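PDB 2XSG: CCMAN5 from Cellulosimicrobium cellulans, which hydrolyses alpha-mannosidic linkages as a family 92 glycoside hydrolase and enables mannose-6-phosphate modification of yeast-made lysosomal enzymes, probably by trimming their glycans. Local coordinates for residues V39-T44 with T50-A55; G86-R91 with G125-A130; E164-S169 with A198-Y203. All blocks are in the same frame, centred on the assembly; numbering follows the deposited sequence.

Contact 1 of 3, residues V39-T44 with T50-A55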
ATOM      1  N   VAL A  39      -8.534   9.622   9.598  1.00  2.18           N
ATOM      2  CA  VAL A  39      -9.564  10.652   9.679  1.00  2.00           C
ATOM      3  C   VAL A  39      -9.466  11.466   8.389  1.00  2.01           C
ATOM      4  O   VAL A  39      -8.661  12.402   8.282  1.00  2.00           O
ATOM      5  CB  VAL A  39      -9.415  11.533  10.922  1.00  2.00           C
ATOM      6  CG1 VAL A  39     -10.710  12.279  11.202  1.00  3.22           C
ATOM      7  CG2 VAL A  39      -9.008  10.703  12.135  1.00  2.11           C
ATOM      8  N   ASN A  40     -10.272  11.059   7.414  1.00  2.00           N
ATOM      9  CA  ASN A  40     -10.176  11.564   6.039  1.00  2.24           C
ATOM     10  C   ASN A  40     -11.310  12.512   5.732  1.00  2.59           C
ATOM     11  O   ASN A  40     -12.479  12.125   5.861  1.00  2.00           O
ATOM     12  CB  ASN A  40     -10.222  10.407   5.038  1.00  2.18           C
ATOM     13  CG  ASN A  40      -9.655  10.782   3.666  1.00  3.70           C
ATOM     14  OD1 ASN A  40     -10.190  10.370   2.634  1.00  5.52           O
ATOM     15  ND2 ASN A  40      -8.582  11.576   3.651  1.00  2.39           N
ATOM     16  N   PRO A  41     -10.979  13.753   5.305  1.00  2.99           N
ATOM     17  CA  PRO A  41     -12.025  14.618   4.795  1.00  3.24           C
ATOM     18  C   PRO A  41     -12.707  13.928   3.618  1.00  3.59           C
ATOM     19  O   PRO A  41     -12.058  13.146   2.930  1.00  3.62           O
ATOM     20  CB  PRO A  41     -11.241  15.853   4.294  1.00  4.04           C
ATOM     21  CG  PRO A  41      -9.815  15.351   4.081  1.00  3.61           C
ATOM     22  CD  PRO A  41      -9.644  14.377   5.196  1.00  3.10           C
ATOM     23  N   ARG A  42     -13.995  14.205   3.398  1.00  3.77           N
ATOM     24  CA  ARG A  42     -14.724  13.661   2.255  1.00  4.43           C
ATOM     25  C   ARG A  42     -15.169  14.743   1.292  1.00  5.13           C
ATOM     26  O   ARG A  42     -15.995  15.579   1.643  1.00  5.97           O
ATOM     27  CB  ARG A  42     -15.959  12.884   2.722  1.00  4.27           C
ATOM     28  CG  ARG A  42     -16.565  11.966   1.651  1.00  3.57           C
ATOM     29  CD  ARG A  42     -17.481  10.923   2.324  1.00  4.58           C
ATOM     30  NE  ARG A  42     -17.827   9.791   1.454  1.00  4.58           N
ATOM     31  CZ  ARG A  42     -17.033   8.747   1.203  1.00  5.83           C
ATOM     32  NH1 ARG A  42     -15.811   8.698   1.716  1.00  3.56           N
ATOM     33  NH2 ARG A  42     -17.454   7.762   0.404  1.00  5.42           N
ATOM     34  N   THR A  43     -14.662  14.721   0.067  1.00  5.66           N
ATOM     35  CA  THR A  43     -15.094  15.735  -0.902  1.00  5.82           C
ATOM     36  C   THR A  43     -16.461  15.392  -1.499  1.00  6.52           C
ATOM     37  O   THR A  43     -16.921  14.256  -1.408  1.00  5.81           O
ATOM     38  CB  THR A  43     -14.056  16.002  -2.026  1.00  5.79           C
ATOM     39  OG1 THR A  43     -13.821  14.814  -2.784  1.00  4.51           O
ATOM     40  CG2 THR A  43     -12.746  16.503  -1.448  1.00  4.34           C
ATOM     41  N   THR A  44     -17.105  16.383  -2.103  1.00  7.03           N
ATOM     42  CA  THR A  44     -18.386  16.163  -2.782  1.00  7.54           C
ATOM     43  C   THR A  44     -18.495  17.153  -3.938  1.00  7.71           C
ATOM     44  O   THR A  44     -17.968  18.271  -3.835  1.00  7.99           O
ATOM     45  CB  THR A  44     -19.568  16.313  -1.787  1.00  7.97           C
ATOM     46  OG1 THR A  44     -20.808  16.218  -2.490  1.00  8.55           O
ATOM     47  CG2 THR A  44     -19.497  17.650  -1.024  1.00  6.60           C
ATOM     48  N   THR A  50     -10.479   6.962  -1.813  1.00  3.24           N
ATOM     49  CA  THR A  50     -10.416   7.149  -0.358  1.00  2.96           C
ATOM     50  C   THR A  50     -11.523   8.038   0.173  1.00  3.02           C
ATOM     51  O   THR A  50     -11.824   7.989   1.364  1.00  3.49           O
ATOM     52  CB  THR A  50      -9.072   7.696   0.128  1.00  3.03           C
ATOM     53  OG1 THR A  50      -8.993   9.114  -0.097  1.00  3.18           O
ATOM     54  CG2 THR A  50      -7.904   6.943  -0.541  1.00  2.00           C
ATOM     55  N   GLY A  51     -12.105   8.855  -0.703  1.00  2.34           N
ATOM     56  CA  GLY A  51     -13.155   9.778  -0.290  1.00  2.16           C
ATOM     57  C   GLY A  51     -12.771  11.235  -0.445  1.00  2.38           C
ATOM     58  O   GLY A  51     -13.584  12.108  -0.157  1.00  2.47           O
ATOM     59  N   TYR A  52     -11.546  11.507  -0.913  1.00  2.25           N
ATOM     60  CA  TYR A  52     -11.090  12.895  -1.150  1.00  2.75           C
ATOM     61  C   TYR A  52     -10.452  13.057  -2.525  1.00  2.86           C
ATOM     62  O   TYR A  52      -9.443  12.411  -2.839  1.00  3.11           O
ATOM     63  CB  TYR A  52     -10.088  13.299  -0.053  1.00  2.71           C
ATOM     64  CG  TYR A  52      -9.457  14.671  -0.188  1.00  3.15           C
ATOM     65  CD1 TYR A  52      -8.395  14.904  -1.079  1.00  4.89           C
ATOM     66  CD2 TYR A  52      -9.891  15.727   0.605  1.00  4.17           C
ATOM     67  CE1 TYR A  52      -7.814  16.155  -1.196  1.00  3.93           C
ATOM     68  CE2 TYR A  52      -9.306  16.980   0.521  1.00  4.94           C
ATOM     69  CZ  TYR A  52      -8.266  17.195  -0.382  1.00  5.86           C
ATOM     70  OH  TYR A  52      -7.702  18.455  -0.458  1.00  3.21           O
ATOM     71  N   ASP A  53     -11.042  13.900  -3.365  1.00  3.52           N
ATOM     72  CA  ASP A  53     -10.404  14.277  -4.630  1.00  3.03           C
ATOM     73  C   ASP A  53      -9.943  15.729  -4.563  1.00  3.20           C
ATOM     74  O   ASP A  53     -10.775  16.648  -4.404  1.00  3.41           O
ATOM     75  CB  ASP A  53     -11.352  14.044  -5.818  1.00  2.72           C
ATOM     76  CG  ASP A  53     -10.860  14.698  -7.116  1.00  4.68           C
ATOM     77  OD1 ASP A  53      -9.655  15.029  -7.243  1.00  3.64           O
ATOM     78  OD2 ASP A  53     -11.702  14.892  -8.020  1.00  5.29           O
ATOM     79  N   TYR A  54      -8.633  15.938  -4.717  1.00  3.23           N
ATOM     80  CA  TYR A  54      -8.014  17.293  -4.619  1.00  3.42           C
ATOM     81  C   TYR A  54      -8.683  18.331  -5.534  1.00  3.32           C
ATOM     82  O   TYR A  54      -8.722  19.533  -5.209  1.00  3.48           O
ATOM     83  CB  TYR A  54      -6.503  17.248  -4.926  1.00  2.58           C
ATOM     84  CG  TYR A  54      -5.738  18.498  -4.485  1.00  3.31           C
ATOM     85  CD1 TYR A  54      -5.564  19.596  -5.350  1.00  2.33           C
ATOM     86  CD2 TYR A  54      -5.223  18.597  -3.185  1.00  2.50           C
ATOM     87  CE1 TYR A  54      -4.870  20.751  -4.915  1.00  3.05           C
ATOM     88  CE2 TYR A  54      -4.533  19.750  -2.750  1.00  3.90           C
ATOM     89  CZ  TYR A  54      -4.365  20.802  -3.614  1.00  5.10           C
ATOM     90  OH  TYR A  54      -3.688  21.911  -3.173  1.00 10.40           O
ATOM     91  N   ALA A  55      -9.179  17.873  -6.683  1.00  3.25           N
ATOM     92  CA  ALA A  55      -9.749  18.770  -7.686  1.00  3.80           C
ATOM     93  C   ALA A  55     -11.097  19.340  -7.264  1.00  4.45           C
ATOM     94  O   ALA A  55     -11.570  20.290  -7.899  1.00  4.68           O
ATOM     95  CB  ALA A  55      -9.869  18.073  -9.049  1.00  3.72           C
TER
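Thr43 meets the 50-55 loop through two hydrogen bonds, one from its backbone and one from its side chain. Its backbone N donates a hydrogen bond to Gly51 O at 2.8 Å. The same carbonyl oxygen also faces a CA-H, since Arg42 CA lies 3.1 Å from Gly51 O. The second bond runs the other way: Asp53 N donates almost straight (172°) to Thr43 OG1 at 3.0 Å. With chi1 at 61°, OG1 sits between the backbone N and carbonyl carbon of Thr43 and faces the loop. A hydroxyl suits this spot because it can accept from Asp53 and still donate to Gly46 O.

These bonds fasten the loop to strand 40-44, an outermost strand of a small antiparallel sheet whose next strand, 58-63, follows the loop in the chain. The loop then turns at Asp53, where OD1 accepts from Ala55 N at 2.9 Å, an Asx turn; Gly21 N is a further partner of OD1.

Apolar contact centres on the Tyr52 ring. Pro41 CG approaches CD2 of Tyr52 to 3.5 Å, and Thr43 CG2 reaches the same CD2 at 3.6 Å. The buried phenol hydroxyl is hydrogen-bonded to Glu106.

Lacking a side chain, Gly51 can adopt a positive phi (116°) and let the extended Arg42 come close, with NH1 3.5 Å from Gly51 CA. The other terminal nitrogen of Arg42, NH2, is hydrogen-bonded to Asn167.

Contact 2 of 3, residues G86-R91 with G125-A130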
ATOM      1  N   GLY A  86     -27.056  23.736  10.643  1.00  4.68           N
ATOM      2  CA  GLY A  86     -28.429  23.394  10.281  1.00  4.58           C
ATOM      3  C   GLY A  86     -29.112  22.502  11.296  1.00  5.38           C
ATOM      4  O   GLY A  86     -28.481  22.043  12.255  1.00  4.37           O
ATOM      5  N   SER A  87     -30.406  22.267  11.054  1.00  5.97           N
ATOM      6  CA  SER A  87     -31.284  21.419  11.862  1.00  6.80           C
ATOM      7  C   SER A  87     -31.918  20.334  10.989  1.00  6.60           C
ATOM      8  O   SER A  87     -32.105  20.533   9.781  1.00  7.40           O
ATOM      9  CB  SER A  87     -32.426  22.265  12.448  1.00  6.70           C
ATOM     10  OG  SER A  87     -31.920  23.208  13.379  1.00 10.14           O
ATOM     11  N   TYR A  88     -32.304  19.224  11.604  1.00  6.50           N
ATOM     12  CA  TYR A  88     -32.964  18.123  10.879  1.00  6.34           C
ATOM     13  C   TYR A  88     -34.238  17.640  11.583  1.00  6.23           C
ATOM     14  O   TYR A  88     -34.347  17.712  12.816  1.00  6.26           O
ATOM     15  CB  TYR A  88     -31.989  16.954  10.692  1.00  5.81           C
ATOM     16  CG  TYR A  88     -30.822  17.262   9.757  1.00  5.77           C
ATOM     17  CD1 TYR A  88     -29.585  17.659  10.259  1.00  6.47           C
ATOM     18  CD2 TYR A  88     -30.965  17.154   8.371  1.00  4.62           C
ATOM     19  CE1 TYR A  88     -28.498  17.927   9.403  1.00  4.86           C
ATOM     20  CE2 TYR A  88     -29.899  17.431   7.511  1.00  5.19           C
ATOM     21  CZ  TYR A  88     -28.673  17.812   8.036  1.00  3.77           C
ATOM     22  OH  TYR A  88     -27.631  18.078   7.184  1.00  4.07           O
ATOM     23  N   THR A  89     -35.191  17.146  10.794  1.00  6.38           N
ATOM     24  CA  THR A  89     -36.436  16.555  11.314  1.00  6.35           C
ATOM     25  C   THR A  89     -36.604  15.132  10.766  1.00  5.98           C
ATOM     26  O   THR A  89     -37.569  14.443  11.092  1.00  5.39           O
ATOM     27  CB  THR A  89     -37.713  17.391  10.939  1.00  6.65           C
ATOM     28  OG1 THR A  89     -37.884  17.419   9.516  1.00  8.52           O
ATOM     29  CG2 THR A  89     -37.633  18.814  11.452  1.00  7.24           C
ATOM     30  N   ALA A  90     -35.661  14.714   9.913  1.00  5.35           N
ATOM     31  CA  ALA A  90     -35.603  13.354   9.370  1.00  5.37           C
ATOM     32  C   ALA A  90     -34.142  13.022   9.065  1.00  5.32           C
ATOM     33  O   ALA A  90     -33.263  13.875   9.243  1.00  5.59           O
ATOM     34  CB  ALA A  90     -36.462  13.220   8.098  1.00  5.13           C
ATOM     35  N   ARG A  91     -33.886  11.797   8.617  1.00  4.84           N
ATOM     36  CA  ARG A  91     -32.531  11.384   8.248  1.00  5.13           C
ATOM     37  C   ARG A  91     -31.987  12.369   7.195  1.00  5.16           C
ATOM     38  O   ARG A  91     -32.698  12.704   6.251  1.00  4.73           O
ATOM     39  CB  ARG A  91     -32.529   9.953   7.726  1.00  4.94           C
ATOM     40  CG  ARG A  91     -31.121   9.415   7.405  1.00  5.14           C
ATOM     41  CD  ARG A  91     -30.721   9.418   5.902  1.00  4.70           C
ATOM     42  NE  ARG A  91     -29.577   8.508   5.752  1.00  2.44           N
ATOM     43  CZ  ARG A  91     -28.303   8.865   5.892  1.00  3.44           C
ATOM     44  NH1 ARG A  91     -27.980  10.144   6.092  1.00  2.00           N
ATOM     45  NH2 ARG A  91     -27.344   7.949   5.796  1.00  2.00           N
ATOM     46  N   GLY A 125     -33.743  19.597   3.698  1.00  7.40           N
ATOM     47  CA  GLY A 125     -33.388  19.874   2.300  1.00  7.97           C
ATOM     48  C   GLY A 125     -33.187  21.340   1.946  1.00  8.19           C
ATOM     49  O   GLY A 125     -32.679  21.672   0.872  1.00  8.42           O
ATOM     50  N   ALA A 126     -33.607  22.221   2.843  1.00  8.02           N
ATOM     51  CA  ALA A 126     -33.422  23.648   2.672  1.00  8.07           C
ATOM     52  C   ALA A 126     -32.045  24.146   3.157  1.00  7.87           C
ATOM     53  O   ALA A 126     -31.727  25.338   3.005  1.00  7.55           O
ATOM     54  CB  ALA A 126     -34.547  24.399   3.384  1.00  7.66           C
ATOM     55  N   ILE A 127     -31.251  23.264   3.765  1.00  7.93           N
ATOM     56  CA  ILE A 127     -29.926  23.656   4.263  1.00  8.60           C
ATOM     57  C   ILE A 127     -29.076  24.134   3.088  1.00  9.02           C
ATOM     58  O   ILE A 127     -29.042  23.505   2.021  1.00  9.31           O
ATOM     59  CB  ILE A 127     -29.218  22.536   5.096  1.00  8.44           C
ATOM     60  CG1 ILE A 127     -29.918  22.349   6.442  1.00  8.30           C
ATOM     61  CG2 ILE A 127     -27.724  22.857   5.350  1.00  8.10           C
ATOM     62  CD1 ILE A 127     -29.520  21.088   7.152  1.00  7.56           C
ATOM     63  N   THR A 128     -28.437  25.284   3.280  1.00  9.59           N
ATOM     64  CA  THR A 128     -27.616  25.915   2.252  1.00  9.40           C
ATOM     65  C   THR A 128     -26.508  26.759   2.905  1.00  9.38           C
ATOM     66  O   THR A 128     -26.428  26.854   4.135  1.00  8.96           O
ATOM     67  CB  THR A 128     -28.503  26.772   1.295  1.00 10.79           C
ATOM     68  OG1 THR A 128     -27.739  27.188   0.155  1.00 11.80           O
ATOM     69  CG2 THR A 128     -29.106  27.999   2.015  1.00  9.92           C
ATOM     70  N   GLY A 129     -25.664  27.370   2.073  1.00  9.33           N
ATOM     71  CA  GLY A 129     -24.580  28.226   2.540  1.00  9.09           C
ATOM     72  C   GLY A 129     -25.104  29.272   3.513  1.00  9.38           C
ATOM     73  O   GLY A 129     -26.200  29.817   3.334  1.00  9.49           O
ATOM     74  N   ALA A 130     -24.327  29.542   4.556  1.00  9.20           N
ATOM     75  CA  ALA A 130     -24.677  30.553   5.550  1.00  8.74           C
ATOM     76  C   ALA A 130     -23.390  31.295   5.863  1.00  8.98           C
ATOM     77  O   ALA A 130     -22.308  30.723   5.678  1.00  7.55           O
ATOM     78  CB  ALA A 130     -25.260  29.893   6.806  1.00  8.49           C
TER
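Gly86 and Ile127 mark the nearest approach of the two backbones, their CA atoms 6.2 Å apart, and the chains draw away from each other toward Tyr88 and Gly125. At such spacing no hydrogen bond links the segments, and each is held by other partners. Residues 86-91 run as an irregular loop, with Ser87 bonded through its backbone to Gly122 and Asp124. In the other segment a short 3-10 turn ends at Ala126, and Ile127 links it to strand 128-130, which pairs through Thr128 and Ala130 with strand 112-121.

What bridges the gap is one methyl group. Ile127 points its side chain at the loop and, with CD1 anti to CA (chi2 166°), its longer branch is extended from CA to CD1. CD1 lands over one face of the Tyr88 ring, toward its hydroxyl end: it is 3.5 Å from CZ and 3.6 Å from OH of Tyr88, with CE2 of the same ring a little farther off at 3.7 Å. The two side chains meet at about a right angle, so the isoleucine ends on the ring instead of lying along it. Ser87 O comes within 3.7 Å of Ile127 CD1, and Gly86 CA is 4.0 Å from that methyl. Glycine suits the latter position, where a bare CA leaves the methyl its place.

A tyrosine offers a broad apolar face to the isoleucine while its hydroxyl finds a polar partner in Thr96 OG1. The contact belongs to the outer end of the N-terminal domain, where the turn of the antiparallel beta-hairpin formed by strands 112-121 and 128-130 rests its single isoleucine on the loop that follows strand 80-84.

Contact 3 of 3, residues E164-S169 with A198-Y203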
ATOM      1  N   GLU A 164     -24.091   5.154   7.767  1.00  4.37           N
ATOM      2  CA  GLU A 164     -24.342   4.435   6.519  1.00  4.22           C
ATOM      3  C   GLU A 164     -23.144   4.556   5.569  1.00  3.63           C
ATOM      4  O   GLU A 164     -22.824   3.608   4.872  1.00  2.90           O
ATOM      5  CB  GLU A 164     -25.623   4.938   5.850  1.00  4.51           C
ATOM      6  CG  GLU A 164     -26.120   4.041   4.709  1.00  6.48           C
ATOM      7  CD  GLU A 164     -25.401   4.309   3.383  1.00  9.30           C
ATOM      8  OE1 GLU A 164     -24.778   5.380   3.230  1.00  9.43           O
ATOM      9  OE2 GLU A 164     -25.447   3.432   2.490  1.00 11.85           O
ATOM     10  N   THR A 165     -22.494   5.728   5.563  1.00  3.56           N
ATOM     11  CA  THR A 165     -21.393   6.067   4.638  1.00  3.08           C
ATOM     12  C   THR A 165     -20.335   4.966   4.574  1.00  3.51           C
ATOM     13  O   THR A 165     -19.809   4.527   5.607  1.00  3.41           O
ATOM     14  CB  THR A 165     -20.719   7.406   5.028  1.00  2.92           C
ATOM     15  OG1 THR A 165     -21.719   8.401   5.249  1.00  4.30           O
ATOM     16  CG2 THR A 165     -19.749   7.890   3.946  1.00  2.68           C
ATOM     17  N   ASN A 166     -20.079   4.490   3.357  1.00  2.92           N
ATOM     18  CA  ASN A 166     -18.978   3.559   3.092  1.00  3.13           C
ATOM     19  C   ASN A 166     -18.496   3.743   1.664  1.00  3.00           C
ATOM     20  O   ASN A 166     -19.306   4.035   0.785  1.00  2.83           O
ATOM     21  CB  ASN A 166     -19.423   2.110   3.321  1.00  2.16           C
ATOM     22  CG  ASN A 166     -18.265   1.134   3.266  1.00  3.11           C
ATOM     23  OD1 ASN A 166     -17.858   0.705   2.190  1.00  3.68           O
ATOM     24  ND2 ASN A 166     -17.745   0.754   4.435  1.00  2.36           N
ATOM     25  N   ASN A 167     -17.196   3.550   1.439  1.00  2.90           N
ATOM     26  CA  ASN A 167     -16.603   3.690   0.105  1.00  3.44           C
ATOM     27  C   ASN A 167     -17.084   2.672  -0.921  1.00  3.97           C
ATOM     28  O   ASN A 167     -17.035   2.934  -2.132  1.00  4.22           O
ATOM     29  CB  ASN A 167     -15.064   3.728   0.181  1.00  2.69           C
ATOM     30  CG  ASN A 167     -14.554   5.034   0.766  1.00  2.71           C
ATOM     31  OD1 ASN A 167     -15.179   6.084   0.597  1.00  3.87           O
ATOM     32  ND2 ASN A 167     -13.441   4.980   1.460  1.00  2.12           N
ATOM     33  N   THR A 168     -17.571   1.534  -0.434  1.00  4.11           N
ATOM     34  CA  THR A 168     -18.087   0.490  -1.310  1.00  4.11           C
ATOM     35  C   THR A 168     -19.450  -0.038  -0.889  1.00  3.76           C
ATOM     36  O   THR A 168     -20.369  -0.044  -1.692  1.00  4.27           O
ATOM     37  CB  THR A 168     -17.091  -0.674  -1.456  1.00  3.74           C
ATOM     38  OG1 THR A 168     -15.955  -0.222  -2.194  1.00  5.39           O
ATOM     39  CG2 THR A 168     -17.725  -1.849  -2.203  1.00  3.94           C
ATOM     40  N   SER A 169     -19.596  -0.496   0.351  1.00  3.33           N
ATOM     41  CA  SER A 169     -20.848  -1.160   0.723  1.00  2.77           C
ATOM     42  C   SER A 169     -21.017  -1.250   2.223  1.00  2.78           C
ATOM     43  O   SER A 169     -20.191  -1.854   2.916  1.00  2.21           O
ATOM     44  CB  SER A 169     -20.922  -2.574   0.103  1.00  2.48           C
ATOM     45  OG  SER A 169     -22.080  -3.270   0.537  1.00  2.30           O
ATOM     46  N   ALA A 198     -14.155  -9.518   0.970  1.00  3.62           N
ATOM     47  CA  ALA A 198     -14.552  -9.837   2.337  1.00  3.45           C
ATOM     48  C   ALA A 198     -15.281  -8.716   3.017  1.00  3.51           C
ATOM     49  O   ALA A 198     -15.006  -7.542   2.769  1.00  3.29           O
ATOM     50  CB  ALA A 198     -13.320 -10.195   3.162  1.00  3.22           C
ATOM     51  N   ALA A 199     -16.207  -9.088   3.889  1.00  3.00           N
ATOM     52  CA  ALA A 199     -16.778  -8.154   4.836  1.00  3.47           C
ATOM     53  C   ALA A 199     -15.805  -8.014   6.007  1.00  3.30           C
ATOM     54  O   ALA A 199     -14.919  -8.873   6.199  1.00  4.13           O
ATOM     55  CB  ALA A 199     -18.136  -8.649   5.323  1.00  3.61           C
ATOM     56  N   TYR A 200     -15.981  -6.939   6.781  1.00  2.64           N
ATOM     57  CA  TYR A 200     -15.199  -6.651   7.987  1.00  2.36           C
ATOM     58  C   TYR A 200     -16.110  -5.931   8.996  1.00  2.47           C
ATOM     59  O   TYR A 200     -17.041  -5.238   8.613  1.00  2.23           O
ATOM     60  CB  TYR A 200     -13.988  -5.763   7.658  1.00  2.78           C
ATOM     61  CG  TYR A 200     -14.396  -4.382   7.177  1.00  2.79           C
ATOM     62  CD1 TYR A 200     -14.573  -4.112   5.822  1.00  2.95           C
ATOM     63  CD2 TYR A 200     -14.624  -3.349   8.092  1.00  2.71           C
ATOM     64  CE1 TYR A 200     -14.969  -2.843   5.392  1.00  2.51           C
ATOM     65  CE2 TYR A 200     -15.037  -2.089   7.669  1.00  2.11           C
ATOM     66  CZ  TYR A 200     -15.206  -1.848   6.326  1.00  2.00           C
ATOM     67  OH  TYR A 200     -15.609  -0.597   5.929  1.00  3.52           O
ATOM     68  N   THR A 201     -15.837  -6.104  10.281  1.00  2.78           N
ATOM     69  CA  THR A 201     -16.555  -5.363  11.311  1.00  2.69           C
ATOM     70  C   THR A 201     -15.587  -4.624  12.237  1.00  2.22           C
ATOM     71  O   THR A 201     -14.568  -5.184  12.662  1.00  2.32           O
ATOM     72  CB  THR A 201     -17.439  -6.309  12.129  1.00  2.83           C
ATOM     73  OG1 THR A 201     -18.401  -6.906  11.247  1.00  2.74           O
ATOM     74  CG2 THR A 201     -18.167  -5.560  13.265  1.00  2.00           C
ATOM     75  N   LEU A 202     -15.922  -3.375  12.542  1.00  2.19           N
ATOM     76  CA  LEU A 202     -15.204  -2.574  13.543  1.00  2.11           C
ATOM     77  C   LEU A 202     -16.175  -2.003  14.561  1.00  2.30           C
ATOM     78  O   LEU A 202     -17.293  -1.597  14.208  1.00  2.20           O
ATOM     79  CB  LEU A 202     -14.436  -1.434  12.871  1.00  2.74           C
ATOM     80  CG  LEU A 202     -13.150  -1.815  12.128  1.00  2.00           C
ATOM     81  CD1 LEU A 202     -12.663  -0.603  11.369  1.00  2.41           C
ATOM     82  CD2 LEU A 202     -12.055  -2.313  13.117  1.00  3.37           C
ATOM     83  N   TYR A 203     -15.763  -2.000  15.829  1.00  2.41           N
ATOM     84  CA  TYR A 203     -16.547  -1.385  16.903  1.00  2.45           C
ATOM     85  C   TYR A 203     -16.024   0.015  17.169  1.00  2.79           C
ATOM     86  O   TYR A 203     -14.841   0.300  16.940  1.00  2.94           O
ATOM     87  CB  TYR A 203     -16.528  -2.255  18.176  1.00  2.40           C
ATOM     88  CG  TYR A 203     -17.064  -3.634  17.905  1.00  2.00           C
ATOM     89  CD1 TYR A 203     -16.214  -4.656  17.491  1.00  3.38           C
ATOM     90  CD2 TYR A 203     -18.425  -3.908  18.005  1.00  2.98           C
ATOM     91  CE1 TYR A 203     -16.683  -5.925  17.210  1.00  2.00           C
ATOM     92  CE2 TYR A 203     -18.928  -5.200  17.705  1.00  3.00           C
ATOM     93  CZ  TYR A 203     -18.042  -6.196  17.316  1.00  3.87           C
ATOM     94  OH  TYR A 203     -18.496  -7.471  17.038  1.00  2.19           O
TER
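The amide of Asn166 and the phenol ring of Tyr200 approach from opposite directions with their planes 33° apart, neither stacked nor perpendicular. ND2 lies obliquely to the ring and meets it at the hydroxyl, donating to Tyr200 OH at 2.9 Å. The phenol oxygen lies practically in the amide plane, yet the bond is bent, with 136° at the hydrogen.

A chi1 of 65° at Tyr200 places the ring between its own backbone N and carbonyl carbon, and its long side chain carries the hydroxyl across to the loop. Asp78 takes part from outside, OD1 bonded to Tyr200 OH and OD2 to Asn166 ND2, so one carboxylate joins the two side chains a second time.

The other end of the amide shapes the loop. Asn166 OD1 accepts from Thr168 N at 2.8 Å, making an Asx turn, and from Ser169 N, also at 2.8 Å, which extends it to an Asx motif. Asparagine suits this place because its carbonyl and NH2 serve the two tasks at once. The loop joins strand 158-162 of a five-stranded sheet to strand 169-179 of the large antiparallel sheet, to which strand 198-208 also belongs. Strand 198-208 lies there between strands 185-195 and 248-255, and Tyr200 itself is held through its backbone to Gly193.

How the contacts relate
All three contacts fall within the N-terminal domain of the family 92 hydrolase and follow one another along the chain. Contacts 1 and 3 have centres about 17 Å apart and touch through Arg42 and Asn167; the edge of the small sheet thus meets the loop that leads into the large one. Contact 2 lies farther out, its centre about 22 Å from that of contact 1, with no touch, and about 26 Å from that of contact 3, which it meets where Arg91 packs on Glu164. Contact 2 sets a loop against the turn leading into strand 128-130, and contact 3 sets one against strand 198-208, both strands of the large antiparallel sheet.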